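Local coordinates for protein amine oxidase (Emericella nidulans, PDB 3PGB) that probably oxidises primary amines with the help of copper and a topaquinone cofactor formed within its own chain, at residues A[364-369]-A[490-495]; A[445-450]-A[473-478]. All blocks are in the same frame, centred on the assembly; numbering follows the deposited sequence.

Contact 1. Residues A[364-369]-A[490-495]; sequences LSLFDI and YNFHMD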
ATOM      1  N   LEU A 364      -5.743  11.300 -18.835  1.00 18.84           N
ATOM      2  CA  LEU A 364      -6.414  12.048 -17.766  1.00 19.02           C
ATOM      3  C   LEU A 364      -5.477  13.030 -17.080  1.00 18.95           C
ATOM      4  O   LEU A 364      -4.291  12.760 -16.926  1.00 19.19           O
ATOM      5  CB  LEU A 364      -6.983  11.077 -16.723  1.00 19.04           C
ATOM      6  CG  LEU A 364      -7.798  11.619 -15.548  1.00 19.06           C
ATOM      7  CD1 LEU A 364      -8.965  12.466 -16.014  1.00 18.90           C
ATOM      8  CD2 LEU A 364      -8.286  10.446 -14.710  1.00 19.24           C
ATOM      9  N   SER A 365      -6.030  14.160 -16.657  1.00 18.80           N
ATOM     10  CA  SER A 365      -5.288  15.154 -15.895  1.00 18.55           C
ATOM     11  C   SER A 365      -6.267  15.932 -15.024  1.00 18.12           C
ATOM     12  O   SER A 365      -7.440  16.063 -15.382  1.00 18.27           O
ATOM     13  CB  SER A 365      -4.569  16.088 -16.856  1.00 18.69           C
ATOM     14  OG  SER A 365      -3.572  16.829 -16.194  1.00 20.12           O
ATOM     15  N   LEU A 366      -5.795  16.419 -13.878  1.00 17.62           N
ATOM     16  CA  LEU A 366      -6.620  17.217 -12.960  1.00 17.22           C
ATOM     17  C   LEU A 366      -6.041  18.620 -12.813  1.00 16.86           C
ATOM     18  O   LEU A 366      -4.822  18.786 -12.734  1.00 16.85           O
ATOM     19  CB  LEU A 366      -6.702  16.560 -11.578  1.00 17.30           C
ATOM     20  CG  LEU A 366      -7.568  15.306 -11.443  1.00 17.55           C
ATOM     21  CD1 LEU A 366      -7.013  14.166 -12.273  1.00 18.19           C
ATOM     22  CD2 LEU A 366      -7.679  14.892  -9.981  1.00 17.33           C
ATOM     23  N   PHE A 367      -6.917  19.620 -12.763  1.00 16.43           N
ATOM     24  CA  PHE A 367      -6.509  21.012 -12.597  1.00 16.23           C
ATOM     25  C   PHE A 367      -7.286  21.694 -11.476  1.00 16.11           C
ATOM     26  O   PHE A 367      -8.419  21.341 -11.181  1.00 16.19           O
ATOM     27  CB  PHE A 367      -6.724  21.789 -13.895  1.00 16.22           C
ATOM     28  CG  PHE A 367      -5.716  21.482 -14.959  1.00 16.25           C
ATOM     29  CD1 PHE A 367      -5.940  20.467 -15.879  1.00 16.83           C
ATOM     30  CD2 PHE A 367      -4.539  22.210 -15.046  1.00 15.69           C
ATOM     31  CE1 PHE A 367      -5.001  20.186 -16.865  1.00 17.06           C
ATOM     32  CE2 PHE A 367      -3.598  21.934 -16.028  1.00 15.81           C
ATOM     33  CZ  PHE A 367      -3.825  20.928 -16.937  1.00 16.29           C
ATOM     34  N   ASP A 368      -6.659  22.691 -10.868  1.00 16.21           N
ATOM     35  CA  ASP A 368      -7.280  23.508  -9.835  1.00 16.15           C
ATOM     36  C   ASP A 368      -7.934  22.648  -8.754  1.00 16.06           C
ATOM     37  O   ASP A 368      -9.091  22.864  -8.398  1.00 16.44           O
ATOM     38  CB  ASP A 368      -8.292  24.473 -10.473  1.00 16.26           C
ATOM     39  CG  ASP A 368      -8.706  25.620  -9.541  1.00 16.32           C
ATOM     40  OD1 ASP A 368      -9.772  26.219  -9.801  1.00 17.13           O
ATOM     41  OD2 ASP A 368      -7.981  25.934  -8.571  1.00 15.07           O
ATOM     42  N   ILE A 369      -7.188  21.670  -8.243  1.00 15.71           N
ATOM     43  CA  ILE A 369      -7.657  20.843  -7.139  1.00 15.78           C
ATOM     44  C   ILE A 369      -7.680  21.711  -5.882  1.00 15.97           C
ATOM     45  O   ILE A 369      -6.632  22.171  -5.442  1.00 15.96           O
ATOM     46  CB  ILE A 369      -6.743  19.593  -6.909  1.00 15.72           C
ATOM     47  CG1 ILE A 369      -6.757  18.678  -8.141  1.00 15.34           C
ATOM     48  CG2 ILE A 369      -7.187  18.816  -5.683  1.00 14.88           C
ATOM     49  CD1 ILE A 369      -5.900  17.444  -8.011  1.00 14.79           C
ATOM     50  N   TYR A 490      -7.467   8.304  -8.952  1.00 14.11           N
ATOM     51  CA  TYR A 490      -7.238   9.456  -8.086  1.00 14.30           C
ATOM     52  C   TYR A 490      -8.201   9.393  -6.916  1.00 14.50           C
ATOM     53  O   TYR A 490      -9.407   9.456  -7.106  1.00 14.52           O
ATOM     54  CB  TYR A 490      -7.417  10.763  -8.851  1.00 14.28           C
ATOM     55  CG  TYR A 490      -6.294  11.010  -9.821  1.00 14.89           C
ATOM     56  CD1 TYR A 490      -6.421  10.673 -11.168  1.00 15.22           C
ATOM     57  CD2 TYR A 490      -5.088  11.544  -9.385  1.00 15.30           C
ATOM     58  CE1 TYR A 490      -5.380  10.881 -12.055  1.00 15.65           C
ATOM     59  CE2 TYR A 490      -4.046  11.758 -10.265  1.00 15.91           C
ATOM     60  CZ  TYR A 490      -4.196  11.422 -11.595  1.00 15.68           C
ATOM     61  OH  TYR A 490      -3.156  11.642 -12.458  1.00 16.92           O
ATOM     62  N   ASN A 491      -7.655   9.268  -5.711  1.00 14.57           N
ATOM     63  CA  ASN A 491      -8.451   9.093  -4.501  1.00 14.82           C
ATOM     64  C   ASN A 491      -8.525  10.385  -3.703  1.00 14.46           C
ATOM     65  O   ASN A 491      -7.550  11.125  -3.639  1.00 14.52           O
ATOM     66  CB  ASN A 491      -7.821   8.025  -3.603  1.00 15.00           C
ATOM     67  CG  ASN A 491      -7.879   6.648  -4.207  1.00 16.43           C
ATOM     68  OD1 ASN A 491      -8.907   6.244  -4.755  1.00 19.99           O
ATOM     69  ND2 ASN A 491      -6.783   5.908  -4.106  1.00 16.93           N
ATOM     70  N   PHE A 492      -9.665  10.627  -3.067  1.00 14.01           N
ATOM     71  CA  PHE A 492      -9.818  11.740  -2.138  1.00 13.62           C
ATOM     72  C   PHE A 492     -10.491  11.240  -0.871  1.00 13.62           C
ATOM     73  O   PHE A 492     -11.513  10.575  -0.946  1.00 13.53           O
ATOM     74  CB  PHE A 492     -10.652  12.846  -2.775  1.00 13.49           C
ATOM     75  CG  PHE A 492     -10.120  13.312  -4.093  1.00 12.29           C
ATOM     76  CD1 PHE A 492     -10.463  12.656  -5.261  1.00 11.61           C
ATOM     77  CD2 PHE A 492      -9.263  14.394  -4.162  1.00 12.04           C
ATOM     78  CE1 PHE A 492      -9.962  13.072  -6.477  1.00 11.61           C
ATOM     79  CE2 PHE A 492      -8.764  14.823  -5.378  1.00 11.95           C
ATOM     80  CZ  PHE A 492      -9.115  14.159  -6.536  1.00 11.91           C
ATOM     81  N   HIS A 493      -9.927  11.580   0.286  1.00 13.77           N
ATOM     82  CA  HIS A 493     -10.404  11.066   1.566  1.00 13.87           C
ATOM     83  C   HIS A 493     -10.840  12.160   2.527  1.00 13.96           C
ATOM     84  O   HIS A 493     -10.460  13.323   2.378  1.00 14.08           O
ATOM     85  CB  HIS A 493      -9.312  10.233   2.205  1.00 14.00           C
ATOM     86  CG  HIS A 493      -8.912   9.044   1.389  1.00 14.54           C
ATOM     87  ND1 HIS A 493      -8.047   9.134   0.320  1.00 15.31           N
ATOM     88  CD2 HIS A 493      -9.263   7.740   1.484  1.00 14.99           C
ATOM     89  CE1 HIS A 493      -7.882   7.934  -0.207  1.00 15.78           C
ATOM     90  NE2 HIS A 493      -8.611   7.071   0.478  1.00 15.76           N
ATOM     91  N   MET A 494     -11.632  11.773   3.524  1.00 13.92           N
ATOM     92  CA  MET A 494     -12.205  12.720   4.482  1.00 14.02           C
ATOM     93  C   MET A 494     -11.192  13.300   5.469  1.00 14.14           C
ATOM     94  O   MET A 494     -11.514  14.241   6.183  1.00 14.18           O
ATOM     95  CB  MET A 494     -13.362  12.077   5.250  1.00 14.24           C
ATOM     96  CG  MET A 494     -14.602  11.828   4.401  1.00 14.69           C
ATOM     97  SD  MET A 494     -15.275  13.347   3.703  1.00 15.04           S
ATOM     98  CE  MET A 494     -15.969  14.113   5.172  1.00 14.22           C
ATOM     99  N   ASP A 495      -9.977  12.751   5.503  1.00 14.32           N
ATOM    100  CA  ASP A 495      -8.867  13.348   6.267  1.00 14.38           C
ATOM    101  C   ASP A 495      -8.054  14.354   5.435  1.00 14.34           C
ATOM    102  O   ASP A 495      -7.084  14.928   5.922  1.00 14.39           O
ATOM    103  CB  ASP A 495      -7.942  12.251   6.820  1.00 14.46           C
ATOM    104  CG  ASP A 495      -7.249  11.440   5.719  1.00 15.00           C
ATOM    105  OD1 ASP A 495      -6.289  10.712   6.042  1.00 15.47           O
ATOM    106  OD2 ASP A 495      -7.652  11.527   4.540  1.00 14.89           O
TER
HETATM  107  O   HOH W   1      -3.024  10.826 -15.042  1.00  5.18           O
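Tyr490 lies against Leu364 and Leu366, its side chain passing theirs in the opposite direction. From CB, the first torsion carries CG anti to the carbonyl carbon (chi1 -72°), and CG already meets both methyls of Leu366 at 4.1 Å, CD1 and CD2. The next two ring atoms are shared: Leu366 CD1 comes over the face, 3.7 Å from Tyr490 CE1, while Leu364 CD2 comes in at the edge near the ring plane, 4.0 Å from Tyr490 CD1. The Leu366 CD1 methyl stands 3.8 Å from the centroid of the Tyr490 ring and 17° off its normal, a CH-pi contact displaced slightly toward the rim. At the tip, Tyr490 OH binds a water at 2.7 Å, which lies in the ring plane and donates a hydrogen bond to Leu364 O at 3.0 Å.

The second branch of Leu366 serves Phe492. The two side chains meet tip to tip, Leu366 CD2 lying in the plane of the phenyl ring 3.8 Å from Phe492 CZ, and Ile369 adds its CG2 methyl at the same ring's edge. Phe352 and Phe354 continue the aromatic cluster around Phe492. Leucine suits this place because its forked end can cover one ring and abut another.

The axes of segments 364-367 and 490-492 approach to 10.8 Å, the spacing of facing layers in the beta-sandwich of the copper amine oxidase catalytic domain. Directly, then, the layers adhere through hydrocarbon and aromatic surface, while the single water lets a buried phenol reach a main-chain carbonyl.

Contact 2. Residues A[445-450]-A[473-478]; sequences LCLFEF and FTLRSV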
ATOM      1  N   LEU A 445     -14.277   7.322 -18.334  1.00 19.21           N
ATOM      2  CA  LEU A 445     -13.954   7.768 -16.975  1.00 18.89           C
ATOM      3  C   LEU A 445     -15.051   7.270 -16.046  1.00 18.47           C
ATOM      4  O   LEU A 445     -16.206   7.146 -16.458  1.00 18.56           O
ATOM      5  CB  LEU A 445     -13.886   9.291 -16.876  1.00 18.76           C
ATOM      6  CG  LEU A 445     -12.740  10.018 -17.576  1.00 19.41           C
ATOM      7  CD1 LEU A 445     -12.918  11.529 -17.450  1.00 19.19           C
ATOM      8  CD2 LEU A 445     -11.382   9.586 -17.022  1.00 19.90           C
ATOM      9  N   CYS A 446     -14.700   6.983 -14.798  1.00 17.69           N
ATOM     10  CA  CYS A 446     -15.717   6.715 -13.794  1.00 17.20           C
ATOM     11  C   CYS A 446     -15.450   7.495 -12.512  1.00 16.70           C
ATOM     12  O   CYS A 446     -14.307   7.853 -12.199  1.00 16.72           O
ATOM     13  CB  CYS A 446     -15.859   5.210 -13.532  1.00 17.28           C
ATOM     14  SG  CYS A 446     -14.555   4.441 -12.583  1.00 17.21           S
ATOM     15  N   LEU A 447     -16.533   7.785 -11.802  1.00 15.91           N
ATOM     16  CA  LEU A 447     -16.494   8.547 -10.570  1.00 15.36           C
ATOM     17  C   LEU A 447     -17.333   7.780  -9.573  1.00 14.83           C
ATOM     18  O   LEU A 447     -18.438   7.356  -9.905  1.00 14.73           O
ATOM     19  CB  LEU A 447     -17.101   9.938 -10.780  1.00 15.44           C
ATOM     20  CG  LEU A 447     -16.366  10.925 -11.691  1.00 15.60           C
ATOM     21  CD1 LEU A 447     -17.213  12.159 -11.937  1.00 14.86           C
ATOM     22  CD2 LEU A 447     -15.017  11.308 -11.083  1.00 15.93           C
ATOM     23  N   PHE A 448     -16.830   7.596  -8.359  1.00 14.26           N
ATOM     24  CA  PHE A 448     -17.612   6.911  -7.347  1.00 14.11           C
ATOM     25  C   PHE A 448     -17.091   7.088  -5.934  1.00 13.99           C
ATOM     26  O   PHE A 448     -15.886   7.205  -5.702  1.00 13.78           O
ATOM     27  CB  PHE A 448     -17.696   5.409  -7.658  1.00 14.22           C
ATOM     28  CG  PHE A 448     -16.362   4.724  -7.718  1.00 14.34           C
ATOM     29  CD1 PHE A 448     -15.618   4.727  -8.887  1.00 14.50           C
ATOM     30  CD2 PHE A 448     -15.851   4.072  -6.602  1.00 14.35           C
ATOM     31  CE1 PHE A 448     -14.388   4.091  -8.947  1.00 14.31           C
ATOM     32  CE2 PHE A 448     -14.621   3.437  -6.657  1.00 14.49           C
ATOM     33  CZ  PHE A 448     -13.890   3.446  -7.831  1.00 14.20           C
ATOM     34  N   GLU A 449     -18.030   7.092  -4.994  1.00 13.95           N
ATOM     35  CA  GLU A 449     -17.707   6.910  -3.588  1.00 14.00           C
ATOM     36  C   GLU A 449     -17.495   5.424  -3.295  1.00 14.04           C
ATOM     37  O   GLU A 449     -18.043   4.555  -3.978  1.00 13.97           O
ATOM     38  CB  GLU A 449     -18.824   7.448  -2.701  1.00 13.94           C
ATOM     39  CG  GLU A 449     -18.832   8.945  -2.550  1.00 13.93           C
ATOM     40  CD  GLU A 449     -19.657   9.369  -1.356  1.00 14.11           C
ATOM     41  OE1 GLU A 449     -20.785   8.856  -1.220  1.00 14.73           O
ATOM     42  OE2 GLU A 449     -19.179  10.192  -0.546  1.00 12.59           O
ATOM     43  N   PHE A 450     -16.702   5.137  -2.274  1.00 14.20           N
ATOM     44  CA  PHE A 450     -16.448   3.760  -1.879  1.00 14.58           C
ATOM     45  C   PHE A 450     -16.207   3.712  -0.384  1.00 14.73           C
ATOM     46  O   PHE A 450     -15.365   4.437   0.132  1.00 14.95           O
ATOM     47  CB  PHE A 450     -15.239   3.201  -2.640  1.00 14.56           C
ATOM     48  CG  PHE A 450     -15.107   1.710  -2.559  1.00 14.20           C
ATOM     49  CD1 PHE A 450     -15.696   0.894  -3.517  1.00 13.74           C
ATOM     50  CD2 PHE A 450     -14.395   1.119  -1.523  1.00 14.14           C
ATOM     51  CE1 PHE A 450     -15.579  -0.485  -3.441  1.00 13.60           C
ATOM     52  CE2 PHE A 450     -14.273  -0.265  -1.441  1.00 13.19           C
ATOM     53  CZ  PHE A 450     -14.861  -1.065  -2.400  1.00 13.12           C
ATOM     54  N   PHE A 473     -13.650   9.218  -2.259  1.00 14.40           N
ATOM     55  CA  PHE A 473     -14.038   9.448  -3.655  1.00 14.50           C
ATOM     56  C   PHE A 473     -12.908   9.084  -4.621  1.00 14.31           C
ATOM     57  O   PHE A 473     -11.746   9.377  -4.352  1.00 14.29           O
ATOM     58  CB  PHE A 473     -14.430  10.911  -3.831  1.00 14.50           C
ATOM     59  CG  PHE A 473     -14.990  11.238  -5.177  1.00 15.27           C
ATOM     60  CD1 PHE A 473     -16.325  11.006  -5.459  1.00 15.99           C
ATOM     61  CD2 PHE A 473     -14.188  11.807  -6.157  1.00 16.26           C
ATOM     62  CE1 PHE A 473     -16.852  11.316  -6.705  1.00 16.58           C
ATOM     63  CE2 PHE A 473     -14.704  12.119  -7.404  1.00 16.60           C
ATOM     64  CZ  PHE A 473     -16.040  11.875  -7.680  1.00 16.89           C
ATOM     65  N   THR A 474     -13.264   8.454  -5.741  1.00 14.26           N
ATOM     66  CA  THR A 474     -12.294   7.989  -6.745  1.00 14.27           C
ATOM     67  C   THR A 474     -12.650   8.463  -8.147  1.00 14.31           C
ATOM     68  O   THR A 474     -13.807   8.397  -8.554  1.00 14.32           O
ATOM     69  CB  THR A 474     -12.215   6.432  -6.794  1.00 14.39           C
ATOM     70  OG1 THR A 474     -11.691   5.920  -5.558  1.00 14.34           O
ATOM     71  CG2 THR A 474     -11.336   5.967  -7.949  1.00 13.74           C
ATOM     72  N   LEU A 475     -11.651   8.951  -8.873  1.00 14.51           N
ATOM     73  CA  LEU A 475     -11.777   9.240 -10.301  1.00 14.82           C
ATOM     74  C   LEU A 475     -10.846   8.279 -10.995  1.00 14.93           C
ATOM     75  O   LEU A 475      -9.666   8.220 -10.648  1.00 15.28           O
ATOM     76  CB  LEU A 475     -11.366  10.682 -10.618  1.00 14.83           C
ATOM     77  CG  LEU A 475     -11.165  11.065 -12.099  1.00 15.26           C
ATOM     78  CD1 LEU A 475     -12.323  10.600 -12.983  1.00 15.31           C
ATOM     79  CD2 LEU A 475     -10.967  12.567 -12.248  1.00 14.74           C
ATOM     80  N   ARG A 476     -11.357   7.525 -11.963  1.00 14.78           N
ATOM     81  CA  ARG A 476     -10.550   6.480 -12.578  1.00 14.83           C
ATOM     82  C   ARG A 476     -10.605   6.439 -14.103  1.00 14.90           C
ATOM     83  O   ARG A 476     -11.628   6.721 -14.718  1.00 14.47           O
ATOM     84  CB  ARG A 476     -10.954   5.127 -12.008  1.00 14.76           C
ATOM     85  CG  ARG A 476     -10.316   3.934 -12.677  1.00 14.63           C
ATOM     86  CD  ARG A 476     -10.636   2.676 -11.918  1.00 15.25           C
ATOM     87  NE  ARG A 476     -10.153   2.722 -10.539  1.00 15.36           N
ATOM     88  CZ  ARG A 476     -10.523   1.874  -9.582  1.00 16.22           C
ATOM     89  NH1 ARG A 476     -11.395   0.899  -9.834  1.00 15.30           N
ATOM     90  NH2 ARG A 476     -10.019   2.002  -8.356  1.00 17.34           N
ATOM     91  N   SER A 477      -9.462   6.080 -14.682  1.00 15.20           N
ATOM     92  CA  SER A 477      -9.322   5.838 -16.106  1.00 15.46           C
ATOM     93  C   SER A 477      -8.500   4.569 -16.287  1.00 15.20           C
ATOM     94  O   SER A 477      -7.702   4.210 -15.419  1.00 15.06           O
ATOM     95  CB  SER A 477      -8.614   7.010 -16.781  1.00 15.52           C
ATOM     96  OG  SER A 477      -8.296   6.702 -18.135  1.00 17.10           O
ATOM     97  N   VAL A 478      -8.715   3.890 -17.407  1.00 14.79           N
ATOM     98  CA  VAL A 478      -7.910   2.736 -17.764  1.00 14.64           C
ATOM     99  C   VAL A 478      -7.528   2.838 -19.224  1.00 14.44           C
ATOM    100  O   VAL A 478      -8.405   2.894 -20.081  1.00 14.45           O
ATOM    101  CB  VAL A 478      -8.670   1.415 -17.557  1.00 14.79           C
ATOM    102  CG1 VAL A 478      -7.824   0.238 -18.044  1.00 14.42           C
ATOM    103  CG2 VAL A 478      -9.056   1.242 -16.093  1.00 14.58           C
TER
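Leu447 and Leu475 face each other as a non-hydrogen-bonded antiparallel pair, side by side and pointing the same way, and their tips pack closely, Leu447 CD2 3.4 Å from Leu475 CD1. The same Leu447 CD2 also reaches Phe473 CZ at 3.6 Å, the two side chains crossing obliquely. Leucine suits this face because its flexible hydrocarbon end fits between an aromatic ring and another leucine. Farther along, Leu445 CD2 rests on Ser477 CB at 3.8 Å.

On the other face, Phe448 packs closely on Thr474. Its CG takes the crowded position between backbone N and carbonyl carbon (chi1 60°), and the ring runs alongside the threonine, whose CB sits 3.9 Å from the centroid of the Phe448 ring, 22° off the normal, in a CH-pi contact. The compact beta-branched threonine can offer CB and CG2 to the ring while OG1 hydrogen-bonds to Asn491 OD1.

The backbone between these faces is joined at two hydrogen-bonded pairs, Cys446 with Arg476 and Phe448 with Thr474, each by two N-H to O bonds, such as Thr474 N to Phe448 O at 2.9 Å. This is regular antiparallel pairing in the catalytic-domain beta-sandwich of copper amine oxidases, and the disulfide from Cys446 to Cys421 ties it to a preceding part of the chain.

Packing is slacker toward the polar groups. Phe448 CZ lies over one face of the Arg476 guanidinium, toward its rim, 4.1 Å from Arg476 NH1; the group is held by Ser489 OG and the main-chain carbonyls of Asp420 and of Asp453 of the second subunit. Glu449 touches Phe473 more lightly, its CG 4.4 Å from Phe473 CD1, and its carboxylate turns to Arg337 and Trp349.

Both contacts are buried, yet they hold the sandwich together in different directions. Contact 2 joins neighbouring strands within one layer and buries 548 Å² between its segments, main-chain bonds doing much of the work; contact 1 spans two layers and buries 217 Å², through side chains. They share a border: strands 464-479 and 486-492 are adjacent, and Tyr490 N and Phe492 N probably hydrogen-bond to Leu475 O and Phe473 O. Leu364 packs on both Leu445 and Leu475, so the leucine face of contact 2 carries on into the interlayer core of contact 1. Polar groups of contact 2 sit on its other face and at its end, Arg476 meeting the second subunit, as does Asp495 beyond the touching residues of contact 1.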